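Local coordinates for protein EpsJ (Vibrio vulnificus, PDB 2RET) that probably serves as a minor pseudopilin of the type 2 secretion system, pairing with the pseudopilin EpsI to build part of the pseudopilus, at residues Leu52-Tyr57 with Lys64-Ala69; Ser120-Leu125 with Val151-Lys156. All coordinates share one frame; numbering follows the deposited sequence.

Contact 1 (Leu52-Tyr57 with Lys64-Ala69)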
ATOM      1  N   LEU B  52      17.099  15.692   7.950  1.00 19.14           N
ATOM      2  CA  LEU B  52      16.693  17.114   7.838  1.00 19.10           C
ATOM      3  C   LEU B  52      17.920  17.998   8.072  1.00 17.69           C
ATOM      4  O   LEU B  52      18.612  17.839   9.066  1.00 18.28           O
ATOM      5  CB  LEU B  52      15.626  17.538   8.862  1.00 19.65           C
ATOM      6  CG  LEU B  52      14.179  17.008   8.811  1.00 22.55           C
ATOM      7  CD1 LEU B  52      13.551  17.051  10.219  1.00 23.97           C
ATOM      8  CD2 LEU B  52      13.319  17.773   7.838  1.00 26.21           C
ATOM      9  N   HIS B  53      18.165  18.916   7.145  1.00 15.86           N
ATOM     10  CA  HIS B  53      19.264  19.845   7.243  1.00 15.17           C
ATOM     11  C   HIS B  53      18.638  21.188   7.616  1.00 14.09           C
ATOM     12  O   HIS B  53      17.687  21.624   7.005  1.00 11.85           O
ATOM     13  CB  HIS B  53      20.036  19.959   5.909  1.00 14.37           C
ATOM     14  CG  HIS B  53      20.464  18.646   5.331  1.00 14.68           C
ATOM     15  ND1 HIS B  53      21.754  18.157   5.442  1.00 16.60           N
ATOM     16  CD2 HIS B  53      19.768  17.719   4.634  1.00 13.87           C
ATOM     17  CE1 HIS B  53      21.826  16.993   4.828  1.00 17.16           C
ATOM     18  NE2 HIS B  53      20.635  16.707   4.328  1.00 15.50           N
ATOM     19  N   TRP B  54      19.201  21.812   8.630  1.00 13.73           N
ATOM     20  CA  TRP B  54      18.623  22.996   9.259  1.00 14.48           C
ATOM     21  C   TRP B  54      19.757  23.788   9.915  1.00 14.46           C
ATOM     22  O   TRP B  54      20.293  23.382  10.936  1.00 14.77           O
ATOM     23  CB  TRP B  54      17.562  22.627  10.300  1.00 13.45           C
ATOM     24  CG  TRP B  54      17.057  23.817  11.110  1.00 12.51           C
ATOM     25  CD1 TRP B  54      17.183  24.005  12.475  1.00 13.67           C
ATOM     26  CD2 TRP B  54      16.343  24.951  10.625  1.00  9.34           C
ATOM     27  NE1 TRP B  54      16.594  25.192  12.849  1.00 11.93           N
ATOM     28  CE2 TRP B  54      16.073  25.789  11.733  1.00 10.34           C
ATOM     29  CE3 TRP B  54      15.920  25.355   9.362  1.00 13.11           C
ATOM     30  CZ2 TRP B  54      15.417  26.993  11.604  1.00 11.79           C
ATOM     31  CZ3 TRP B  54      15.245  26.532   9.235  1.00 13.46           C
ATOM     32  CH2 TRP B  54      14.991  27.346  10.347  1.00 13.62           C
ATOM     33  N   ALA B  55      20.146  24.892   9.293  1.00 15.13           N
ATOM     34  CA  ALA B  55      21.299  25.668   9.802  1.00 15.34           C
ATOM     35  C   ALA B  55      21.283  27.058   9.256  1.00 14.97           C
ATOM     36  O   ALA B  55      20.708  27.310   8.204  1.00 15.41           O
ATOM     37  CB  ALA B  55      22.631  24.982   9.454  1.00 15.12           C
ATOM     38  N   ASP B  56      21.907  27.969   9.996  1.00 15.64           N
ATOM     39  CA  ASP B  56      22.183  29.312   9.506  1.00 15.13           C
ATOM     40  C   ASP B  56      22.973  29.198   8.212  1.00 15.16           C
ATOM     41  O   ASP B  56      23.889  28.380   8.109  1.00 15.45           O
ATOM     42  CB  ASP B  56      22.978  30.106  10.533  1.00 15.50           C
ATOM     43  CG  ASP B  56      22.104  30.706  11.627  1.00 15.50           C
ATOM     44  OD1 ASP B  56      20.897  30.968  11.441  1.00 17.92           O
ATOM     45  OD2 ASP B  56      22.628  30.924  12.711  1.00 21.85           O
ATOM     46  N   TYR B  57      22.593  29.993   7.218  1.00 14.61           N
ATOM     47  CA  TYR B  57      23.332  30.091   5.966  1.00 14.58           C
ATOM     48  C   TYR B  57      23.290  28.815   5.079  1.00 15.06           C
ATOM     49  O   TYR B  57      23.947  28.785   4.046  1.00 13.85           O
ATOM     50  CB  TYR B  57      24.766  30.590   6.205  1.00 13.72           C
ATOM     51  CG  TYR B  57      24.839  31.611   7.319  1.00 14.24           C
ATOM     52  CD1 TYR B  57      25.701  31.432   8.400  1.00 15.02           C
ATOM     53  CD2 TYR B  57      24.014  32.734   7.327  1.00 13.85           C
ATOM     54  CE1 TYR B  57      25.757  32.356   9.452  1.00 14.36           C
ATOM     55  CE2 TYR B  57      24.056  33.651   8.381  1.00 12.36           C
ATOM     56  CZ  TYR B  57      24.933  33.451   9.438  1.00 13.42           C
ATOM     57  OH  TYR B  57      24.982  34.336  10.484  1.00 12.48           O
ATOM     58  N   LYS B  64      18.290  31.478   8.150  1.00 17.27           N
ATOM     59  CA  LYS B  64      18.171  30.027   8.247  1.00 17.07           C
ATOM     60  C   LYS B  64      17.852  29.431   6.923  1.00 15.62           C
ATOM     61  O   LYS B  64      17.214  30.079   6.093  1.00 14.70           O
ATOM     62  CB  LYS B  64      17.098  29.633   9.244  1.00 17.33           C
ATOM     63  CG  LYS B  64      17.595  29.719  10.648  1.00 17.68           C
ATOM     64  CD  LYS B  64      18.623  28.627  10.932  1.00 18.38           C
ATOM     65  CE  LYS B  64      18.847  28.501  12.418  1.00 20.37           C
ATOM     66  NZ  LYS B  64      18.755  29.814  13.074  1.00 17.91           N
ATOM     67  N   GLY B  65      18.332  28.212   6.723  1.00 14.85           N
ATOM     68  CA  GLY B  65      17.847  27.364   5.632  1.00 15.05           C
ATOM     69  C   GLY B  65      17.530  25.944   6.031  1.00 14.50           C
ATOM     70  O   GLY B  65      18.070  25.443   6.991  1.00 14.01           O
ATOM     71  N   ILE B  66      16.659  25.293   5.248  1.00 15.57           N
ATOM     72  CA  ILE B  66      16.220  23.902   5.498  1.00 14.99           C
ATOM     73  C   ILE B  66      16.340  23.109   4.194  1.00 15.58           C
ATOM     74  O   ILE B  66      16.194  23.651   3.094  1.00 14.05           O
ATOM     75  CB  ILE B  66      14.769  23.824   6.152  1.00 15.75           C
ATOM     76  CG1 ILE B  66      14.469  22.442   6.726  1.00 15.47           C
ATOM     77  CG2 ILE B  66      13.676  24.234   5.202  1.00 15.56           C
ATOM     78  CD1 ILE B  66      13.279  22.407   7.681  1.00 15.91           C
HETATM   79  N   MSE B  67      16.671  21.823   4.325  1.00 16.51           N
HETATM   80  CA  MSE B  67      16.753  20.938   3.186  1.00 17.57           C
HETATM   81  C   MSE B  67      16.360  19.556   3.607  1.00 17.55           C
HETATM   82  O   MSE B  67      16.775  19.090   4.668  1.00 18.27           O
HETATM   83  CB  MSE B  67      18.158  20.930   2.560  1.00 17.91           C
HETATM   84  CG  MSE B  67      18.188  20.222   1.171  1.00 21.29           C
HETATM   85 SE   MSE B  67      19.971  20.126   0.361  1.00 33.97          SE
HETATM   86  CE  MSE B  67      20.929  18.941   1.614  1.00 26.97           C
ATOM     87  N   PHE B  68      15.608  18.893   2.727  1.00 18.08           N
ATOM     88  CA  PHE B  68      15.098  17.547   2.968  1.00 18.02           C
ATOM     89  C   PHE B  68      14.698  16.803   1.669  1.00 18.34           C
ATOM     90  O   PHE B  68      14.478  17.410   0.613  1.00 18.00           O
ATOM     91  CB  PHE B  68      13.920  17.593   3.976  1.00 18.52           C
ATOM     92  CG  PHE B  68      12.785  18.526   3.578  1.00 18.16           C
ATOM     93  CD1 PHE B  68      12.731  19.835   4.065  1.00 19.18           C
ATOM     94  CD2 PHE B  68      11.751  18.088   2.750  1.00 18.84           C
ATOM     95  CE1 PHE B  68      11.688  20.689   3.719  1.00 18.60           C
ATOM     96  CE2 PHE B  68      10.703  18.924   2.401  1.00 18.64           C
ATOM     97  CZ  PHE B  68      10.660  20.217   2.869  1.00 20.17           C
ATOM     98  N   ALA B  69      14.611  15.476   1.762  1.00 18.72           N
ATOM     99  CA  ALA B  69      14.077  14.628   0.669  1.00 18.40           C
ATOM    100  C   ALA B  69      12.564  14.664   0.716  1.00 18.52           C
ATOM    101  O   ALA B  69      11.986  14.771   1.766  1.00 18.20           O
ATOM    102  CB  ALA B  69      14.609  13.196   0.812  1.00 18.01           C
TER

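Contact 2 (Ser120-Leu125 with Val151-Lys156)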
ATOM      1  N   SER B 120       7.989  37.368  -1.513  1.00 15.25           N
ATOM      2  CA  SER B 120       8.750  38.565  -1.238  1.00 15.45           C
ATOM      3  C   SER B 120       8.412  39.093   0.151  1.00 14.37           C
ATOM      4  O   SER B 120       7.459  38.674   0.778  1.00 14.23           O
ATOM      5  CB  SER B 120       8.441  39.625  -2.291  1.00 15.40           C
ATOM      6  OG  SER B 120       7.054  39.903  -2.230  1.00 17.17           O
ATOM      7  N   ASP B 121       9.246  39.974   0.646  1.00 14.60           N
ATOM      8  CA  ASP B 121       9.072  40.559   1.974  1.00 15.57           C
ATOM      9  C   ASP B 121       8.871  39.530   3.093  1.00 15.24           C
ATOM     10  O   ASP B 121       7.925  39.625   3.896  1.00 15.15           O
ATOM     11  CB  ASP B 121       7.942  41.589   1.957  1.00 15.86           C
ATOM     12  CG  ASP B 121       8.331  42.882   1.238  1.00 17.84           C
ATOM     13  OD1 ASP B 121       9.528  43.117   0.924  1.00 18.09           O
ATOM     14  OD2 ASP B 121       7.412  43.679   0.999  1.00 21.67           O
ATOM     15  N   VAL B 122       9.790  38.564   3.139  1.00 15.28           N
ATOM     16  CA  VAL B 122       9.855  37.574   4.217  1.00 15.20           C
ATOM     17  C   VAL B 122      11.150  37.857   4.941  1.00 16.15           C
ATOM     18  O   VAL B 122      12.195  37.790   4.356  1.00 16.99           O
ATOM     19  CB  VAL B 122       9.798  36.126   3.679  1.00 14.78           C
ATOM     20  CG1 VAL B 122      10.094  35.111   4.786  1.00 13.18           C
ATOM     21  CG2 VAL B 122       8.413  35.852   3.094  1.00 14.41           C
ATOM     22  N   GLU B 123      11.086  38.222   6.200  1.00 16.88           N
ATOM     23  CA  GLU B 123      12.288  38.576   6.923  1.00 18.17           C
ATOM     24  C   GLU B 123      13.020  37.338   7.445  1.00 18.17           C
ATOM     25  O   GLU B 123      14.263  37.260   7.403  1.00 19.26           O
ATOM     26  CB  GLU B 123      11.937  39.516   8.080  1.00 18.62           C
ATOM     27  CG  GLU B 123      11.515  40.925   7.606  1.00 21.25           C
ATOM     28  CD  GLU B 123      10.797  41.739   8.667  1.00 24.21           C
ATOM     29  OE1 GLU B 123      10.589  41.232   9.792  1.00 26.24           O
ATOM     30  OE2 GLU B 123      10.448  42.903   8.370  1.00 27.10           O
ATOM     31  N   GLU B 124      12.248  36.362   7.911  1.00 17.53           N
ATOM     32  CA  GLU B 124      12.794  35.253   8.679  1.00 17.18           C
ATOM     33  C   GLU B 124      12.047  33.998   8.297  1.00 16.24           C
ATOM     34  O   GLU B 124      10.884  34.053   7.869  1.00 14.91           O
ATOM     35  CB  GLU B 124      12.674  35.518  10.196  1.00 18.28           C
ATOM     36  CG  GLU B 124      13.554  34.600  11.043  1.00 22.47           C
ATOM     37  CD  GLU B 124      13.415  34.818  12.545  1.00 27.65           C
ATOM     38  OE1 GLU B 124      13.315  35.998  12.991  1.00 28.74           O
ATOM     39  OE2 GLU B 124      13.431  33.797  13.286  1.00 31.49           O
ATOM     40  N   LEU B 125      12.802  32.905   8.386  1.00 15.05           N
ATOM     41  CA  LEU B 125      12.370  31.548   8.363  1.00 14.55           C
ATOM     42  C   LEU B 125      12.805  30.917   9.688  1.00 13.56           C
ATOM     43  O   LEU B 125      13.962  30.910   9.995  1.00 12.76           O
ATOM     44  CB  LEU B 125      13.043  30.813   7.180  1.00 14.93           C
ATOM     45  CG  LEU B 125      12.876  29.283   7.104  1.00 15.72           C
ATOM     46  CD1 LEU B 125      11.415  28.925   6.928  1.00 11.14           C
ATOM     47  CD2 LEU B 125      13.757  28.640   6.004  1.00 15.03           C
ATOM     48  N   VAL B 151       6.691  25.312  10.613  1.00 13.03           N
ATOM     49  CA  VAL B 151       7.390  26.245   9.765  1.00 12.69           C
ATOM     50  C   VAL B 151       6.769  27.614   9.994  1.00 12.37           C
ATOM     51  O   VAL B 151       5.599  27.811   9.729  1.00 11.10           O
ATOM     52  CB  VAL B 151       7.309  25.803   8.280  1.00 13.27           C
ATOM     53  CG1 VAL B 151       8.074  26.824   7.377  1.00 11.36           C
ATOM     54  CG2 VAL B 151       7.899  24.382   8.147  1.00 10.78           C
ATOM     55  N   GLU B 152       7.572  28.542  10.525  1.00 13.13           N
ATOM     56  CA  GLU B 152       7.147  29.908  10.746  1.00 13.98           C
ATOM     57  C   GLU B 152       7.860  30.920   9.836  1.00 13.48           C
ATOM     58  O   GLU B 152       9.053  30.932   9.739  1.00 13.48           O
ATOM     59  CB  GLU B 152       7.373  30.284  12.207  1.00 14.90           C
ATOM     60  CG  GLU B 152       6.855  31.673  12.551  1.00 17.46           C
ATOM     61  CD  GLU B 152       7.099  32.004  13.996  1.00 21.93           C
ATOM     62  OE1 GLU B 152       8.284  32.273  14.352  1.00 22.04           O
ATOM     63  OE2 GLU B 152       6.096  31.961  14.760  1.00 24.60           O
ATOM     64  N   LEU B 153       7.072  31.779   9.192  1.00 13.45           N
ATOM     65  CA  LEU B 153       7.556  32.901   8.379  1.00 12.80           C
ATOM     66  C   LEU B 153       7.200  34.205   9.066  1.00 11.99           C
ATOM     67  O   LEU B 153       6.130  34.340   9.622  1.00 12.34           O
ATOM     68  CB  LEU B 153       6.893  32.878   6.995  1.00 13.07           C
ATOM     69  CG  LEU B 153       7.020  31.558   6.216  1.00 13.26           C
ATOM     70  CD1 LEU B 153       6.226  31.618   4.932  1.00 13.27           C
ATOM     71  CD2 LEU B 153       8.478  31.314   5.935  1.00 10.35           C
ATOM     72  N   THR B 154       8.121  35.156   9.030  1.00 11.91           N
ATOM     73  CA  THR B 154       7.906  36.509   9.491  1.00 10.69           C
ATOM     74  C   THR B 154       7.845  37.362   8.214  1.00 11.39           C
ATOM     75  O   THR B 154       8.852  37.551   7.502  1.00  9.07           O
ATOM     76  CB  THR B 154       9.041  36.963  10.424  1.00 11.28           C
ATOM     77  OG1 THR B 154       9.156  36.028  11.507  1.00  8.75           O
ATOM     78  CG2 THR B 154       8.817  38.466  10.980  1.00  8.98           C
ATOM     79  N   LEU B 155       6.623  37.813   7.922  1.00 12.22           N
ATOM     80  CA  LEU B 155       6.346  38.706   6.833  1.00 13.08           C
ATOM     81  C   LEU B 155       6.414  40.168   7.310  1.00 13.31           C
ATOM     82  O   LEU B 155       6.011  40.501   8.418  1.00 14.04           O
ATOM     83  CB  LEU B 155       4.977  38.415   6.220  1.00 13.14           C
ATOM     84  CG  LEU B 155       4.573  36.999   5.791  1.00 14.28           C
ATOM     85  CD1 LEU B 155       3.415  37.049   4.765  1.00 12.74           C
ATOM     86  CD2 LEU B 155       5.745  36.182   5.289  1.00 16.73           C
ATOM     87  N   LYS B 156       6.930  41.024   6.443  1.00 13.41           N
ATOM     88  CA  LYS B 156       7.049  42.446   6.686  1.00 14.09           C
ATOM     89  C   LYS B 156       5.710  43.106   6.998  1.00 13.26           C
ATOM     90  O   LYS B 156       5.605  43.961   7.867  1.00 11.73           O
ATOM     91  CB  LYS B 156       7.658  43.120   5.450  1.00 14.74           C
ATOM     92  CG  LYS B 156       9.183  42.963   5.333  1.00 17.71           C
ATOM     93  CD  LYS B 156       9.864  44.330   4.955  1.00 20.48           C
ATOM     94  CE  LYS B 156      11.244  44.548   5.641  1.00 21.76           C
ATOM     95  NZ  LYS B 156      11.721  46.022   5.563  1.00 24.12           N
TER

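Contact 1 (Leu52-Tyr57 with Lys64-Ala69)
Strands 49-56 and 64-74 form a beta hairpin, neighbours in the larger antiparallel sheet of this pseudopilin. H53 and M67 are a hydrogen-bonded pair whose side chains run side by side on one face. H53 N donates to M67 O (2.8 Å) in the carbonyl plane. M67, modelled as selenomethionine, leaves the backbone with CG anti to N, then bends at chi3 (66°), laying M67 CE over one face of the imidazole, 3.5 Å from the H53 ring centroid. A flexible, apolar methionine side chain suits that flat surface, while H53 NE2 is held by T40 OG1.

On the other face W54, CG anti to the backbone N, crosses K64 at about a right angle. Lysine's aliphatic stem lies against the indole in a CH-pi contact: K64 CD sits 3.9 Å from the centroid of the W54 six-membered ring. I66 CB meets the ring edge at W54 CE3 (3.7 Å), and F129 packs edge-to-face on the same indole. G65 pairs with A55 through two backbone bonds.

K64 bends at chi2 and chi4, so its stem serves W54 and its charge reaches D56 near the turn: K64 NZ meets D56 OD1 at 2.9 Å, 45° out of the carboxylate plane.

Contact 2 (Ser120-Leu125 with Val151-Lys156)
T154 faces two residues at once, E123 and E124, which marks a beta bulge in strand 122-130 where it runs antiparallel to strand 148-155. E123 is the irregular member, its psi of -39° being helix-like rather than extended. T154 O accepts E123 N at 2.7 Å, nearly along the C=O axis. T154 N donates in turn to E124 O, a longer bond of 3.2 Å made from above the carbonyl plane.

The E123 side chain lies across T154 and K156: OE1 of E123 comes beside T154 CG2, and E123 OE2 lies 3.3 Å from K156 CE, so the long lysine crosses the carboxylate with its methylenes. The charged ends remain 4.4 Å apart (E123 OE2 to K156 NZ), at most a weak attraction, and K156 NZ also makes a long, weak ion pair with E95. Such long polar chains suit this solvent-facing side.

On the reverse face the side chains are branched and apolar. V122 CG2 presses on L155 CD2 at 3.5 Å, tighter than usual for carbons. L125 and L153 lie side by side, with L125 CD1 3.9 Å from L153 CD2 and also touching V151 CG1.

Just before the strand D121 has a left-handed backbone (phi 52°), a conformation aspartate tolerates better than most residues, and D121 O accepts K156 N in a nearly straight bond of 3.1 Å.

Further out, helix 10-32 lies against V151 through M28 and F32, and against D121 and L155 through R17. L97 of strand 96-102 and L119 of strand 114-119 also pack on the leucine-valine face, while strand 159-166 continues the sheet beyond V151 and L153.

Overall arrangement
The two contacts belong to different antiparallel sheets, with centres 16 Å apart. Contact 1 is the more buried and nearer the middle of the chain: a local hairpin with two hydrogen-bonded pairs in register, aromatic and selenomethionine packing on its two faces and a salt bridge near its turn. Contact 2 joins strands distant in sequence, carries a bulge, and divides sharply into an apolar face and an opposite side of T154, glutamates and lysine whose charges are only loosely paired. They meet where the sheets adjoin: L125 O of contact 2 lies 3.5 Å from K64 CB and 3.7 Å from W54 CH2. Helix 10-32 is shared too, F32 touching both F68 and V151.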